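Local coordinates for protein K5 lyase (Enterobacteria phage k1-5, PDB 2X3H) that cleaves the K5 capsular polysaccharide, a heparosan-type glycosaminoglycan, by a lyase reaction, and probably acts as a phage tail spike on encapsulated bacteria, at residues A[308-313]-A[333-338]; A[350-355]-A[364-369]; A[130-135]-A[161-166]; A[157-162]-A[173-178]. One frame throughout, in Å; residues are numbered along the deposited sequence.

Interaction 1. Residues A[308-313]-A[333-338]; sequences VDYSTS and VLMSGC
Val-308 and Met-335 face each other as a parallel beta bridge, and Asp-309 pairs likewise with Ser-336. The amide of Val-308 donates to Leu-334 O at 2.8 Å, almost straight at 168°. Val-308 O takes two donors, Ser-336 N at 3.0 Å and a water that also donates to Ser-336 OG. Tyr-310 N then gives its proton to Ser-336 O, tilted 21° from the carbonyl plane. Ser-336 OG is thus a relay: it accepts from the first water and donates to a second, which in turn donates to Asp-309 OD1 at 2.6 Å. That same OD1 receives Ser-311 N from above the carboxylate plane, an Asx turn, while OD2 meets Ser-311 OG on its syn lone pair at 2.7 Å. OD2 also bonds Asn-287 ND2 of its own chain and Tyr-250 OH of the second subunit, so both carboxylate oxygens have several donors. On the other face, Val-308 CG1 presses tightly on Met-335 CB at 3.5 Å. The extended methionine carries its CE to Tyr-310 CE2, 3.9 Å away, and Cys-338 SG lies obliquely to the same ring, whose hydroxyl bonds His-319 O. Gly-337, with phi at 86°, takes the chain out of the strand. Such in-register parallel pairing, ending in turns at the corner, is characteristic of successive coils of a right-handed parallel beta-helix, the fold of many phage tail spikes.

Interaction 2. Residues A[350-355]-A[364-369]; sequences ATIARF and ASVFPS
The strands 353-355 and 364-369 run at 145° to each other with their axes 9.4 Å apart at closest approach, and no hydrogen bond links segments 350-355 and 364-369; the spacing is that of layers meeting through side chains rather than of neighbours in a sheet. The chain turns a corner at Ile-352, whose side chain makes the closest approach. With CG1 anti to the backbone N (chi1 -166°) and the chain extended beyond it, CD1 comes to 3.8 Å from Val-366 CB and 3.4 Å from Phe-367 O, beside the start of Pro-368. Its other branch, CG2, lies 3.9 Å from Val-366 CG2, the two side chains overlapping flank to flank and pointing opposite ways. Farther along, Ala-353 CB looks across at Ala-364 CB over 4.4 Å. The Phe-355 ring brings its CZ to Ala-364 CB at 4.1 Å, and this methyl sits near the ring plane, at its edge. Val-387 and Val-389 of strand 386-389 extend this apolar layer on the next coil, touching Val-366. All seven touching residues are buried, and the side chains that meet are hydrocarbon. Cohesion here therefore rests on dispersion and the exclusion of water, while Ile-352 makes its backbone hydrogen bonds to Val-321 and Val-375.

Interaction 3. Residues A[130-135]-A[161-166]; sequences YLVFNN and SLAGGS
Ala-163 O is gripped by two donors: Asn-135 N at 2.9 Å, from 41° above the carbonyl plane, and the side-chain amide of Asn-190 from the following coil. Before it comes a regular parallel ladder in which Val-132, Phe-133 and Asn-134 pair with Ser-161, Leu-162 and Ala-163. Its shortest bond runs from Ala-163 N to Phe-133 O, 2.8 Å but bent to 144°, whereas Phe-133 N to Ser-161 O is nearly linear. At the start of the ladder Leu-131 O accepts both Ser-161 N and a water; the water also accepts from Ser-161 OG, so that it bridges this hydroxyl to the carbonyl of the neighbouring strand.

The side chains divide between two faces. Val-132, Asn-134, Ser-161 and Ala-163 occupy one, where Asn-134 OD1 comes 3.3 Å from Ala-163 CB and Val-132 CG2 lies 4.2 Å from Ser-161 CB. Phe-133 and Leu-162 occupy the other. Phe-133 CG stands anti to the carbonyl carbon (chi1 -61°), which lays the ring beside the neighbouring strand: Ser-161 O is at the ring edge, and Leu-162 CD2 approaches obliquely, 4.1 Å from Phe-133 CB. Ala-163 centres an inverse gamma turn, and Gly-164 and Gly-165, both with positive phi, take the chain out of the strand while Gly-165 still passes close to Asn-135.

Strand 131-134 lies between 106-108 and 160-163 in a seven-strand parallel sheet. Beyond 160-163 comes strand 186-188, whose Ile-186, Ala-187 and Tyr-188 touch Ser-161, Leu-162 and Ala-163 respectively, continuing the stacked coils of the beta-helix.

Interaction 4. Residues A[157-162]-A[173-178]; sequences GQQVSL and VNFSNV
Gln-159 lays its amide alongside the ring of Phe-175, the two side chains running antiparallel beside each other with their planes 52° apart. Its OE1 is 3.3 Å from Phe-175 CD2, approaching the ring obliquely, and equally near Phe-175 CB. The same oxygen lies 3.4 Å from Val-178 CG2. Although these neighbours are carbon, OE1 is hydrogen-bonded, to the hydroxyl of Ser-184. Gln-159 reaches this place because CG stands anti to the carbonyl carbon and the chain is extended beyond it (chi2 -175°), sending the amide across to the facing segment. There NE2 comes to 3.5 Å from Ser-176 O, a close approach that is not a hydrogen bond.

Next along the chain, Val-160 meets the ring differently. Its CG2 lies in the ring plane at the edge, 3.7 Å from Phe-175 CE2, the side chains crossing at about a right angle. One face of the ring carries Val-173 CG1 from its own strand, 3.6 Å above the plane and offset toward the rim, so Val-160 and Val-173 border the aromatic group from different directions. The nearest CA pair, Gln-159 with Phe-175, is 8.1 Å apart, and the contact is made by side chains without a hydrogen bond between the segments.

Strand 160-163, flanked by 131-134 and 186-188, thereby faces strand 168-178 across the interior of the beta-helix. Val-146 of strand 144-147 and Ile-202 of strand 198-206 touch Phe-175, continuing the filling between coils.

In the fold
Along the chain the order is interaction 3, interaction 4, interaction 1, interaction 2. Interactions 3 and 4, with centres 12 Å apart, share strand 160-163: one hydrogen-bonds it to its sheet neighbour 131-134, the other joins it through side chains to strand 168-178. Interactions 1 and 2, 11 Å apart, connect through strands 329-336 and 363-369, which are hydrogen-bonded neighbours, and both touch the second subunit, whereas no other chain touches 3 or 4. The two groups are separated, with the centres of interactions 1 and 3 about 37 Å apart. Together they sample lateral coil-to-coil pairing and interior filling at two levels of one elongated beta-helix within a trimer.

Interaction 1. Residues A[308-313]-A[333-338]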
loop_
_atom_site.group_PDB
_atom_site.type_symbol
_atom_site.label_atom_id
_atom_site.label_comp_id
_atom_site.label_asym_id
_atom_site.label_seq_id
_atom_site.Cartn_x
_atom_site.Cartn_y
_atom_site.Cartn_z
ATOM N N VAL A 308 -1.861 11.104 -9.116
ATOM C CA VAL A 308 -1.473 12.105 -10.111
ATOM C C VAL A 308 -2.696 12.750 -10.753
ATOM O O VAL A 308 -3.639 12.064 -11.137
ATOM C CB VAL A 308 -0.454 11.539 -11.147
ATOM C CG1 VAL A 308 -0.980 10.308 -11.815
ATOM C CG2 VAL A 308 -0.036 12.602 -12.181
ATOM N N ASP A 309 -2.696 14.083 -10.801
ATOM C CA ASP A 309 -3.756 14.848 -11.464
ATOM C C ASP A 309 -3.154 15.682 -12.580
ATOM O O ASP A 309 -2.093 16.270 -12.392
ATOM C CB ASP A 309 -4.441 15.780 -10.474
ATOM C CG ASP A 309 -5.473 16.689 -11.141
ATOM O OD1 ASP A 309 -6.223 16.191 -12.002
ATOM O OD2 ASP A 309 -5.536 17.892 -10.793
ATOM N N TYR A 310 -3.829 15.721 -13.725
ATOM C CA TYR A 310 -3.400 16.548 -14.864
ATOM C C TYR A 310 -4.413 17.656 -15.227
ATOM O O TYR A 310 -4.247 18.327 -16.250
ATOM C CB TYR A 310 -3.161 15.661 -16.097
ATOM C CG TYR A 310 -1.808 14.976 -16.087
ATOM C CD1 TYR A 310 -0.670 15.647 -16.504
ATOM C CD2 TYR A 310 -1.662 13.669 -15.626
ATOM C CE1 TYR A 310 0.577 15.038 -16.483
ATOM C CE2 TYR A 310 -0.428 13.051 -15.611
ATOM C CZ TYR A 310 0.698 13.745 -16.032
ATOM O OH TYR A 310 1.958 13.159 -16.026
ATOM N N SER A 311 -5.445 17.832 -14.406
ATOM C CA SER A 311 -6.572 18.730 -14.750
ATOM C C SER A 311 -6.175 20.170 -15.066
ATOM O O SER A 311 -6.898 20.857 -15.791
ATOM C CB SER A 311 -7.632 18.726 -13.650
ATOM O OG SER A 311 -7.139 19.336 -12.477
ATOM N N THR A 312 -5.048 20.637 -14.531
ATOM C CA THR A 312 -4.619 22.020 -14.814
ATOM C C THR A 312 -3.241 22.089 -15.483
ATOM O O THR A 312 -2.593 23.149 -15.487
ATOM C CB THR A 312 -4.602 22.896 -13.548
ATOM O OG1 THR A 312 -3.620 22.412 -12.629
ATOM C CG2 THR A 312 -5.979 22.921 -12.895
ATOM N N SER A 313 -2.790 20.959 -16.020
ATOM C CA SER A 313 -1.445 20.847 -16.598
ATOM C C SER A 313 -1.392 21.145 -18.089
ATOM O O SER A 313 -2.319 20.803 -18.829
ATOM C CB SER A 313 -0.904 19.438 -16.397
ATOM O OG SER A 313 0.340 19.304 -17.061
ATOM N N VAL A 333 -1.442 3.253 -8.764
ATOM C CA VAL A 333 -1.329 4.517 -9.490
ATOM C C VAL A 333 -2.739 5.023 -9.794
ATOM O O VAL A 333 -3.457 4.433 -10.603
ATOM C CB VAL A 333 -0.562 4.361 -10.813
ATOM C CG1 VAL A 333 -0.363 5.716 -11.480
ATOM C CG2 VAL A 333 0.784 3.678 -10.567
ATOM N N LEU A 334 -3.135 6.104 -9.141
ATOM C CA LEU A 334 -4.440 6.713 -9.375
ATOM C C LEU A 334 -4.205 7.972 -10.202
ATOM O O LEU A 334 -3.574 8.921 -9.733
ATOM C CB LEU A 334 -5.107 7.034 -8.032
ATOM C CG LEU A 334 -6.439 7.803 -8.025
ATOM C CD1 LEU A 334 -7.329 7.526 -9.212
ATOM C CD2 LEU A 334 -7.181 7.673 -6.682
ATOM N N MET A 335 -4.680 7.963 -11.441
ATOM C CA MET A 335 -4.452 9.100 -12.334
ATOM C C MET A 335 -5.775 9.677 -12.842
ATOM O O MET A 335 -6.694 8.942 -13.205
ATOM C CB MET A 335 -3.547 8.670 -13.494
ATOM C CG MET A 335 -3.252 9.754 -14.537
ATOM S SD MET A 335 -1.905 9.174 -15.572
ATOM C CE MET A 335 -2.229 9.973 -17.145
ATOM N N SER A 336 -5.874 11.003 -12.862
ATOM C CA SER A 336 -7.087 11.628 -13.358
ATOM C C SER A 336 -6.762 12.964 -14.004
ATOM O O SER A 336 -5.613 13.382 -14.011
ATOM C CB SER A 336 -8.102 11.799 -12.227
ATOM O OG SER A 336 -7.683 12.787 -11.304
ATOM N N GLY A 337 -7.775 13.621 -14.569
ATOM C CA GLY A 337 -7.564 14.946 -15.147
ATOM C C GLY A 337 -7.086 14.964 -16.584
ATOM O O GLY A 337 -6.574 15.987 -17.058
ATOM N N CYS A 338 -7.254 13.848 -17.294
ATOM C CA CYS A 338 -6.919 13.772 -18.714
ATOM C C CYS A 338 -8.157 13.482 -19.551
ATOM O O CYS A 338 -8.602 12.316 -19.618
ATOM C CB CYS A 338 -5.903 12.648 -18.981
ATOM S SG CYS A 338 -4.351 12.772 -18.078
HETATM O O HOH W 1 -6.042 11.774 -9.424
HETATM O O HOH W 2 -8.586 15.387 -11.166
#

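Interaction 2. Residues A[350-355]-A[364-369]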
loop_
_atom_site.group_PDB
_atom_site.type_symbol
_atom_site.label_atom_id
_atom_site.label_comp_id
_atom_site.label_asym_id
_atom_site.label_seq_id
_atom_site.Cartn_x
_atom_site.Cartn_y
_atom_site.Cartn_z
ATOM N N ALA A 350 -2.702 10.391 -22.940
ATOM C CA ALA A 350 -2.612 9.836 -21.596
ATOM C C ALA A 350 -2.000 8.440 -21.660
ATOM O O ALA A 350 -2.308 7.652 -22.559
ATOM C CB ALA A 350 -3.999 9.769 -20.945
ATOM N N THR A 351 -1.137 8.142 -20.691
ATOM C CA THR A 351 -0.567 6.810 -20.531
ATOM C C THR A 351 -0.340 6.585 -19.039
ATOM O O THR A 351 0.544 7.207 -18.459
ATOM C CB THR A 351 0.799 6.710 -21.254
ATOM O OG1 THR A 351 0.635 7.008 -22.647
ATOM C CG2 THR A 351 1.382 5.302 -21.119
ATOM N N ILE A 352 -1.129 5.727 -18.392
ATOM C CA ILE A 352 -0.979 5.561 -16.938
ATOM C C ILE A 352 0.253 4.726 -16.562
ATOM O O ILE A 352 0.861 4.935 -15.498
ATOM C CB ILE A 352 -2.285 5.023 -16.273
ATOM C CG1 ILE A 352 -2.241 5.167 -14.747
ATOM C CG2 ILE A 352 -2.556 3.575 -16.659
ATOM C CD1 ILE A 352 -3.598 5.090 -14.097
ATOM N N ALA A 353 0.618 3.793 -17.442
ATOM C CA ALA A 353 1.833 2.998 -17.247
ATOM C C ALA A 353 2.478 2.783 -18.610
ATOM O O ALA A 353 1.828 2.296 -19.539
ATOM C CB ALA A 353 1.492 1.653 -16.594
ATOM N N ARG A 354 3.753 3.148 -18.720
ATOM C CA ARG A 354 4.498 3.026 -19.971
ATOM C C ARG A 354 5.712 2.146 -19.750
ATOM O O ARG A 354 6.528 2.437 -18.878
ATOM C CB ARG A 354 4.931 4.417 -20.469
ATOM C CG ARG A 354 5.763 4.380 -21.735
ATOM C CD ARG A 354 6.034 5.800 -22.256
ATOM N NE ARG A 354 6.816 5.800 -23.488
ATOM C CZ ARG A 354 7.061 6.886 -24.215
ATOM N NH1 ARG A 354 6.569 8.072 -23.847
ATOM N NH2 ARG A 354 7.797 6.784 -25.316
ATOM N N PHE A 355 5.809 1.069 -20.530
ATOM C CA PHE A 355 6.886 0.104 -20.395
ATOM C C PHE A 355 7.840 0.338 -21.543
ATOM O O PHE A 355 7.571 -0.018 -22.695
ATOM C CB PHE A 355 6.312 -1.321 -20.349
ATOM C CG PHE A 355 5.373 -1.528 -19.181
ATOM C CD1 PHE A 355 4.030 -1.215 -19.301
ATOM C CD2 PHE A 355 5.839 -1.984 -17.958
ATOM C CE1 PHE A 355 3.165 -1.374 -18.202
ATOM C CE2 PHE A 355 4.992 -2.144 -16.872
ATOM C CZ PHE A 355 3.652 -1.840 -16.999
ATOM N N ALA A 364 2.251 -3.579 -12.544
ATOM C CA ALA A 364 1.630 -2.282 -12.206
ATOM C C ALA A 364 0.164 -2.485 -11.892
ATOM O O ALA A 364 -0.527 -3.190 -12.627
ATOM C CB ALA A 364 1.780 -1.297 -13.375
ATOM N N SER A 365 -0.317 -1.861 -10.825
ATOM C CA SER A 365 -1.767 -1.828 -10.566
ATOM C C SER A 365 -2.235 -0.387 -10.684
ATOM O O SER A 365 -1.683 0.507 -10.038
ATOM C CB SER A 365 -2.116 -2.439 -9.206
ATOM O OG SER A 365 -1.443 -1.787 -8.142
ATOM N N VAL A 366 -3.250 -0.172 -11.516
ATOM C CA VAL A 366 -3.567 1.174 -11.979
ATOM C C VAL A 366 -5.060 1.490 -12.010
ATOM O O VAL A 366 -5.890 0.589 -12.175
ATOM C CB VAL A 366 -2.970 1.422 -13.379
ATOM C CG1 VAL A 366 -1.439 1.215 -13.344
ATOM C CG2 VAL A 366 -3.619 0.518 -14.404
ATOM N N PHE A 367 -5.356 2.786 -11.886
ATOM C CA PHE A 367 -6.716 3.312 -11.854
ATOM C C PHE A 367 -6.766 4.501 -12.828
ATOM O O PHE A 367 -6.523 5.645 -12.414
ATOM C CB PHE A 367 -7.036 3.821 -10.435
ATOM C CG PHE A 367 -6.982 2.757 -9.378
ATOM C CD1 PHE A 367 -5.788 2.458 -8.735
ATOM C CD2 PHE A 367 -8.123 2.038 -9.037
ATOM C CE1 PHE A 367 -5.740 1.455 -7.748
ATOM C CE2 PHE A 367 -8.089 1.056 -8.074
ATOM C CZ PHE A 367 -6.908 0.754 -7.423
ATOM N N PRO A 368 -7.039 4.246 -14.123
ATOM C CA PRO A 368 -7.159 5.306 -15.141
ATOM C C PRO A 368 -8.519 6.018 -15.039
ATOM O O PRO A 368 -9.408 5.827 -15.877
ATOM C CB PRO A 368 -7.004 4.541 -16.462
ATOM C CG PRO A 368 -7.588 3.165 -16.146
ATOM C CD PRO A 368 -7.172 2.890 -14.704
ATOM N N SER A 369 -8.658 6.825 -13.990
ATOM C CA SER A 369 -9.902 7.557 -13.725
ATOM C C SER A 369 -9.979 8.830 -14.568
ATOM O O SER A 369 -9.971 9.958 -14.052
ATOM C CB SER A 369 -10.002 7.867 -12.231
ATOM O OG SER A 369 -9.932 6.653 -11.479
#

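Interaction 3. Residues A[130-135]-A[161-166]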
loop_
_atom_site.group_PDB
_atom_site.type_symbol
_atom_site.label_atom_id
_atom_site.label_comp_id
_atom_site.label_asym_id
_atom_site.label_seq_id
_atom_site.Cartn_x
_atom_site.Cartn_y
_atom_site.Cartn_z
ATOM N N TYR A 130 27.150 26.845 -3.355
ATOM C CA TYR A 130 27.049 27.620 -2.121
ATOM C C TYR A 130 27.738 26.884 -0.977
ATOM O O TYR A 130 28.920 27.127 -0.719
ATOM C CB TYR A 130 25.584 27.946 -1.815
ATOM C CG TYR A 130 25.338 28.969 -0.717
ATOM C CD1 TYR A 130 26.392 29.668 -0.114
ATOM C CD2 TYR A 130 24.038 29.264 -0.312
ATOM C CE1 TYR A 130 26.148 30.603 0.889
ATOM C CE2 TYR A 130 23.787 30.195 0.676
ATOM C CZ TYR A 130 24.842 30.866 1.268
ATOM O OH TYR A 130 24.572 31.797 2.247
ATOM N N LEU A 131 27.022 25.974 -0.319
ATOM C CA LEU A 131 27.541 25.279 0.856
ATOM C C LEU A 131 27.997 23.888 0.439
ATOM O O LEU A 131 27.230 23.127 -0.145
ATOM C CB LEU A 131 26.466 25.196 1.951
ATOM C CG LEU A 131 25.885 26.531 2.432
ATOM C CD1 LEU A 131 24.765 26.327 3.451
ATOM C CD2 LEU A 131 26.986 27.421 3.001
ATOM N N VAL A 132 29.256 23.567 0.716
ATOM C CA VAL A 132 29.788 22.249 0.387
ATOM C C VAL A 132 30.375 21.582 1.623
ATOM O O VAL A 132 31.350 22.068 2.218
ATOM C CB VAL A 132 30.850 22.311 -0.739
ATOM C CG1 VAL A 132 31.388 20.920 -1.024
ATOM C CG2 VAL A 132 30.261 22.929 -2.002
ATOM N N PHE A 133 29.767 20.467 2.022
ATOM C CA PHE A 133 30.235 19.709 3.174
ATOM C C PHE A 133 30.958 18.466 2.699
ATOM O O PHE A 133 30.369 17.615 2.031
ATOM C CB PHE A 133 29.068 19.375 4.113
ATOM C CG PHE A 133 28.394 20.594 4.664
ATOM C CD1 PHE A 133 28.954 21.302 5.725
ATOM C CD2 PHE A 133 27.238 21.082 4.070
ATOM C CE1 PHE A 133 28.345 22.450 6.214
ATOM C CE2 PHE A 133 26.615 22.232 4.556
ATOM C CZ PHE A 133 27.165 22.921 5.621
ATOM N N ASN A 134 32.250 18.378 3.014
ATOM C CA ASN A 134 33.075 17.311 2.481
ATOM C C ASN A 134 33.225 16.184 3.483
ATOM O O ASN A 134 33.883 16.330 4.507
ATOM C CB ASN A 134 34.452 17.842 2.050
ATOM C CG ASN A 134 34.393 18.646 0.756
ATOM O OD1 ASN A 134 33.952 18.147 -0.285
ATOM N ND2 ASN A 134 34.863 19.885 0.810
ATOM N N ASN A 135 32.574 15.064 3.188
ATOM C CA ASN A 135 32.664 13.861 4.017
ATOM C C ASN A 135 32.401 14.065 5.508
ATOM O O ASN A 135 33.164 13.576 6.347
ATOM C CB ASN A 135 34.029 13.189 3.825
ATOM C CG ASN A 135 34.166 12.518 2.486
ATOM O OD1 ASN A 135 35.038 12.878 1.683
ATOM N ND2 ASN A 135 33.320 11.528 2.233
ATOM N N SER A 161 25.603 20.876 -0.846
ATOM C CA SER A 161 26.218 19.622 -1.289
ATOM C C SER A 161 26.738 18.834 -0.094
ATOM O O SER A 161 27.459 19.371 0.758
ATOM C CB SER A 161 27.398 19.893 -2.238
ATOM O OG SER A 161 26.998 20.617 -3.385
ATOM N N LEU A 162 26.359 17.561 -0.030
ATOM C CA LEU A 162 27.031 16.597 0.832
ATOM C C LEU A 162 27.954 15.797 -0.077
ATOM O O LEU A 162 27.532 14.836 -0.733
ATOM C CB LEU A 162 26.024 15.685 1.540
ATOM C CG LEU A 162 24.967 16.409 2.382
ATOM C CD1 LEU A 162 23.992 15.426 3.030
ATOM C CD2 LEU A 162 25.617 17.326 3.438
ATOM N N ALA A 163 29.207 16.245 -0.154
ATOM C CA ALA A 163 30.207 15.619 -1.003
ATOM C C ALA A 163 30.782 14.462 -0.203
ATOM O O ALA A 163 31.811 14.592 0.465
ATOM C CB ALA A 163 31.292 16.623 -1.381
ATOM N N GLY A 164 30.080 13.337 -0.242
ATOM C CA GLY A 164 30.305 12.264 0.705
ATOM C C GLY A 164 29.605 12.570 2.017
ATOM O O GLY A 164 29.261 13.718 2.297
ATOM N N GLY A 165 29.400 11.544 2.832
ATOM C CA GLY A 165 28.888 11.763 4.174
ATOM C C GLY A 165 28.215 10.539 4.732
ATOM O O GLY A 165 27.689 9.703 3.984
ATOM N N SER A 166 28.269 10.422 6.051
ATOM C CA SER A 166 27.559 9.367 6.747
ATOM C C SER A 166 26.732 9.952 7.877
ATOM O O SER A 166 27.162 10.878 8.573
ATOM C CB SER A 166 28.531 8.312 7.295
ATOM O OG SER A 166 29.458 8.881 8.203
HETATM O O HOH W 3 26.874 23.374 -2.996
#

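Interaction 4. Residues A[157-162]-A[173-178]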
loop_
_atom_site.group_PDB
_atom_site.type_symbol
_atom_site.label_atom_id
_atom_site.label_comp_id
_atom_site.label_asym_id
_atom_site.label_seq_id
_atom_site.Cartn_x
_atom_site.Cartn_y
_atom_site.Cartn_z
ATOM N N GLY A 157 24.915 25.705 -10.340
ATOM C CA GLY A 157 25.286 25.721 -8.936
ATOM C C GLY A 157 24.365 24.875 -8.069
ATOM O O GLY A 157 23.144 24.901 -8.264
ATOM N N GLN A 158 24.957 24.122 -7.137
ATOM C CA GLN A 158 24.201 23.402 -6.096
ATOM C C GLN A 158 24.053 24.328 -4.894
ATOM O O GLN A 158 24.995 25.049 -4.540
ATOM C CB GLN A 158 24.931 22.141 -5.585
ATOM C CG GLN A 158 25.730 21.276 -6.575
ATOM C CD GLN A 158 24.981 20.878 -7.829
ATOM O OE1 GLN A 158 23.760 20.991 -7.919
ATOM N NE2 GLN A 158 25.729 20.389 -8.813
ATOM N N GLN A 159 22.908 24.280 -4.221
ATOM C CA GLN A 159 22.745 25.072 -3.003
ATOM C C GLN A 159 23.464 24.443 -1.802
ATOM O O GLN A 159 24.316 25.081 -1.180
ATOM C CB GLN A 159 21.267 25.336 -2.685
ATOM C CG GLN A 159 20.517 26.137 -3.741
ATOM C CD GLN A 159 19.102 26.466 -3.298
ATOM O OE1 GLN A 159 18.213 25.617 -3.336
ATOM N NE2 GLN A 159 18.883 27.713 -2.879
ATOM N N VAL A 160 23.123 23.200 -1.472
ATOM C CA VAL A 160 23.823 22.463 -0.418
ATOM C C VAL A 160 24.298 21.125 -0.960
ATOM O O VAL A 160 23.499 20.342 -1.482
ATOM C CB VAL A 160 22.911 22.197 0.802
ATOM C CG1 VAL A 160 23.603 21.290 1.808
ATOM C CG2 VAL A 160 22.512 23.499 1.467
ATOM N N SER A 161 25.603 20.876 -0.846
ATOM C CA SER A 161 26.218 19.622 -1.289
ATOM C C SER A 161 26.738 18.834 -0.094
ATOM O O SER A 161 27.459 19.371 0.758
ATOM C CB SER A 161 27.398 19.893 -2.238
ATOM O OG SER A 161 26.998 20.617 -3.385
ATOM N N LEU A 162 26.359 17.561 -0.030
ATOM C CA LEU A 162 27.031 16.597 0.832
ATOM C C LEU A 162 27.954 15.797 -0.077
ATOM O O LEU A 162 27.532 14.836 -0.733
ATOM C CB LEU A 162 26.024 15.685 1.540
ATOM C CG LEU A 162 24.967 16.409 2.382
ATOM C CD1 LEU A 162 23.992 15.426 3.030
ATOM C CD2 LEU A 162 25.617 17.326 3.438
ATOM N N VAL A 173 14.407 22.188 6.318
ATOM C CA VAL A 173 15.121 23.192 5.542
ATOM C C VAL A 173 14.290 23.682 4.371
ATOM O O VAL A 173 13.704 22.887 3.631
ATOM C CB VAL A 173 16.478 22.661 5.029
ATOM C CG1 VAL A 173 17.204 23.736 4.205
ATOM C CG2 VAL A 173 17.346 22.230 6.200
ATOM N N ASN A 174 14.234 25.004 4.215
ATOM C CA ASN A 174 13.551 25.632 3.080
ATOM C C ASN A 174 14.541 26.207 2.082
ATOM O O ASN A 174 15.397 27.013 2.448
ATOM C CB ASN A 174 12.625 26.744 3.569
ATOM C CG ASN A 174 11.594 26.244 4.560
ATOM O OD1 ASN A 174 10.925 25.237 4.319
ATOM N ND2 ASN A 174 11.454 26.946 5.685
ATOM N N PHE A 175 14.406 25.805 0.823
ATOM C CA PHE A 175 15.280 26.289 -0.239
ATOM C C PHE A 175 14.510 27.287 -1.083
ATOM O O PHE A 175 13.452 26.960 -1.629
ATOM C CB PHE A 175 15.770 25.121 -1.102
ATOM C CG PHE A 175 16.701 24.186 -0.368
ATOM C CD1 PHE A 175 16.214 23.010 0.206
ATOM C CD2 PHE A 175 18.048 24.488 -0.227
ATOM C CE1 PHE A 175 17.056 22.141 0.899
ATOM C CE2 PHE A 175 18.909 23.629 0.465
ATOM C CZ PHE A 175 18.416 22.451 1.037
ATOM N N SER A 176 15.035 28.506 -1.192
ATOM C CA SER A 176 14.294 29.580 -1.849
ATOM C C SER A 176 15.061 30.192 -3.021
ATOM O O SER A 176 16.298 30.099 -3.080
ATOM C CB SER A 176 13.949 30.673 -0.838
ATOM O OG SER A 176 15.121 31.187 -0.238
ATOM N N ASN A 177 14.307 30.804 -3.943
ATOM C CA ASN A 177 14.844 31.485 -5.114
ATOM C C ASN A 177 15.734 30.568 -5.952
ATOM O O ASN A 177 16.773 30.970 -6.464
ATOM C CB ASN A 177 15.601 32.749 -4.697
ATOM C CG ASN A 177 15.598 33.806 -5.777
ATOM O OD1 ASN A 177 14.623 33.935 -6.529
ATOM N ND2 ASN A 177 16.682 34.577 -5.862
ATOM N N VAL A 178 15.318 29.317 -6.075
ATOM C CA VAL A 178 16.126 28.315 -6.777
ATOM C C VAL A 178 15.978 28.508 -8.282
ATOM O O VAL A 178 14.854 28.671 -8.779
ATOM C CB VAL A 178 15.670 26.890 -6.399
ATOM C CG1 VAL A 178 16.681 25.846 -6.860
ATOM C CG2 VAL A 178 15.455 26.798 -4.904
#